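Side-chain contact in proline dehydrogenase (Bradyrhizobium japonicum USDA 110, PDB 3HAZ), which probably oxidises proline to glutamate in two steps, using FAD for the proline dehydrogenase reaction and NAD for the aldehyde dehydrogenase reaction: residues 219-224 / 232-237. Sequence-based numbering, arbitrary orientation.
Sequences ETIGKA and DRPGIS
Ile221 carries most of this contact, reaching from the last turn of helix 204-223 to Pro234, Gly235 and Ile236. Its two branches do separate work. CG2, anti to the backbone N, lies against the proline ring, with CG2 of Ile221 3.5 Å from CB of Pro234. The other branch is extended (chi2 168°) and carries CD1 onward to the start of the strand. There CD1 of Ile221 sits 3.6 Å from the carbonyl O of Gly235. The same CD1 of Ile221 is 4.1 Å from CB of Ile236. Phe194 and Leu275 also touch Ile221. Cutting this side chain back to an alanine would probably open a gap beside the Pro234 ring and take the CD1 contact from Ile236, which would keep Ala217 and Ile218 of the same helix. Further on, the carbonyl O of Ala224 comes only loosely near the ring, 4.4 Å from CG of Pro234. No hydrogen bond crosses between 219-224 and 232-237; the contact is van der Waals, mostly between apolar side chains. Beyond it, Ser237 OG is hydrogen-bonded to NH2 of Arg341, an FAD-binding residue. The contact packs the helix of a beta-alpha-beta unit, strand 193-196, helix 204-223 and strand 235-238, onto its second strand, as in the TIM-barrel fold of proline dehydrogenases.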
loop_
_atom_site.group_PDB
_atom_site.type_symbol
_atom_site.label_atom_id
_atom_site.label_comp_id
_atom_site.label_asym_id
_atom_site.label_seq_id
_atom_site.Cartn_x
_atom_site.Cartn_y
_atom_site.Cartn_z
ATOM N N GLU A 219 -31.594 -29.177 -53.453
ATOM C CA GLU A 219 -31.562 -29.907 -54.720
ATOM C C GLU A 219 -30.140 -30.317 -55.108
ATOM O O GLU A 219 -29.898 -31.464 -55.498
ATOM C CB GLU A 219 -32.225 -29.108 -55.841
ATOM C CG GLU A 219 -33.708 -28.905 -55.619
ATOM C CD GLU A 219 -34.408 -30.190 -55.204
ATOM O OE1 GLU A 219 -34.286 -31.202 -55.931
ATOM O OE2 GLU A 219 -35.089 -30.187 -54.157
ATOM N N THR A 220 -29.195 -29.390 -54.988
ATOM C CA THR A 220 -27.799 -29.701 -55.283
ATOM C C THR A 220 -27.289 -30.846 -54.411
ATOM O O THR A 220 -26.745 -31.831 -54.915
ATOM C CB THR A 220 -26.887 -28.476 -55.089
ATOM O OG1 THR A 220 -27.256 -27.462 -56.030
ATOM C CG2 THR A 220 -25.414 -28.855 -55.296
ATOM N N ILE A 221 -27.461 -30.703 -53.100
ATOM C CA ILE A 221 -27.044 -31.730 -52.150
ATOM C C ILE A 221 -27.737 -33.044 -52.465
ATOM O O ILE A 221 -27.112 -34.109 -52.443
ATOM C CB ILE A 221 -27.396 -31.340 -50.701
ATOM C CG1 ILE A 221 -26.465 -30.243 -50.194
ATOM C CG2 ILE A 221 -27.313 -32.545 -49.783
ATOM C CD1 ILE A 221 -26.941 -29.620 -48.894
ATOM N N GLY A 222 -29.033 -32.950 -52.756
ATOM C CA GLY A 222 -29.864 -34.105 -53.046
ATOM C C GLY A 222 -29.338 -34.948 -54.190
ATOM O O GLY A 222 -29.137 -36.155 -54.045
ATOM N N LYS A 223 -29.104 -34.310 -55.330
ATOM C CA LYS A 223 -28.652 -35.016 -56.521
ATOM C C LYS A 223 -27.280 -35.667 -56.335
ATOM O O LYS A 223 -26.869 -36.500 -57.139
ATOM C CB LYS A 223 -28.642 -34.073 -57.727
ATOM C CG LYS A 223 -29.999 -33.445 -58.024
ATOM C CD LYS A 223 -30.021 -32.772 -59.390
ATOM C CE LYS A 223 -28.926 -31.725 -59.516
ATOM N NZ LYS A 223 -28.976 -31.027 -60.830
ATOM N N ALA A 224 -26.580 -35.288 -55.271
ATOM C CA ALA A 224 -25.283 -35.875 -54.964
ATOM C C ALA A 224 -25.237 -36.419 -53.531
ATOM O O ALA A 224 -24.292 -36.155 -52.793
ATOM C CB ALA A 224 -24.182 -34.843 -55.180
ATOM N N ASP A 232 -25.975 -41.541 -42.753
ATOM C CA ASP A 232 -24.893 -41.408 -43.722
ATOM C C ASP A 232 -25.341 -40.710 -45.001
ATOM O O ASP A 232 -25.072 -41.184 -46.106
ATOM C CB ASP A 232 -24.270 -42.774 -44.037
ATOM C CG ASP A 232 -22.905 -42.657 -44.697
ATOM O OD1 ASP A 232 -22.271 -41.584 -44.592
ATOM O OD2 ASP A 232 -22.463 -43.644 -45.323
ATOM N N ARG A 233 -26.043 -39.592 -44.836
ATOM C CA ARG A 233 -26.406 -38.717 -45.946
ATOM C C ARG A 233 -26.079 -37.281 -45.538
ATOM O O ARG A 233 -25.922 -36.999 -44.358
ATOM C CB ARG A 233 -27.892 -38.858 -46.289
ATOM C CG ARG A 233 -28.298 -40.271 -46.693
ATOM C CD ARG A 233 -29.792 -40.398 -46.948
ATOM N NE ARG A 233 -30.217 -39.742 -48.184
ATOM C CZ ARG A 233 -29.946 -40.191 -49.409
ATOM N NH1 ARG A 233 -30.388 -39.533 -50.477
ATOM N NH2 ARG A 233 -29.228 -41.298 -49.570
ATOM N N PRO A 234 -25.970 -36.371 -46.514
ATOM C CA PRO A 234 -25.550 -35.000 -46.205
ATOM C C PRO A 234 -26.644 -34.187 -45.522
ATOM O O PRO A 234 -27.828 -34.542 -45.570
ATOM C CB PRO A 234 -25.250 -34.400 -47.588
ATOM C CG PRO A 234 -25.229 -35.559 -48.542
ATOM C CD PRO A 234 -26.153 -36.573 -47.960
ATOM N N GLY A 235 -26.235 -33.089 -44.898
ATOM C CA GLY A 235 -27.158 -32.206 -44.219
ATOM C C GLY A 235 -27.098 -30.770 -44.708
ATOM O O GLY A 235 -26.168 -30.353 -45.406
ATOM N N ILE A 236 -28.116 -30.010 -44.339
ATOM C CA ILE A 236 -28.115 -28.580 -44.574
ATOM C C ILE A 236 -28.499 -27.879 -43.277
ATOM O O ILE A 236 -29.357 -28.366 -42.536
ATOM C CB ILE A 236 -29.095 -28.202 -45.707
ATOM C CG1 ILE A 236 -28.947 -26.727 -46.085
ATOM C CG2 ILE A 236 -30.541 -28.537 -45.317
ATOM C CD1 ILE A 236 -29.636 -26.371 -47.398
ATOM N N SER A 237 -27.843 -26.753 -42.997
ATOM C CA SER A 237 -28.156 -25.933 -41.832
ATOM C C SER A 237 -28.922 -24.694 -42.260
ATOM O O SER A 237 -28.570 -24.047 -43.251
ATOM C CB SER A 237 -26.881 -25.498 -41.102
ATOM O OG SER A 237 -26.367 -26.541 -40.306
#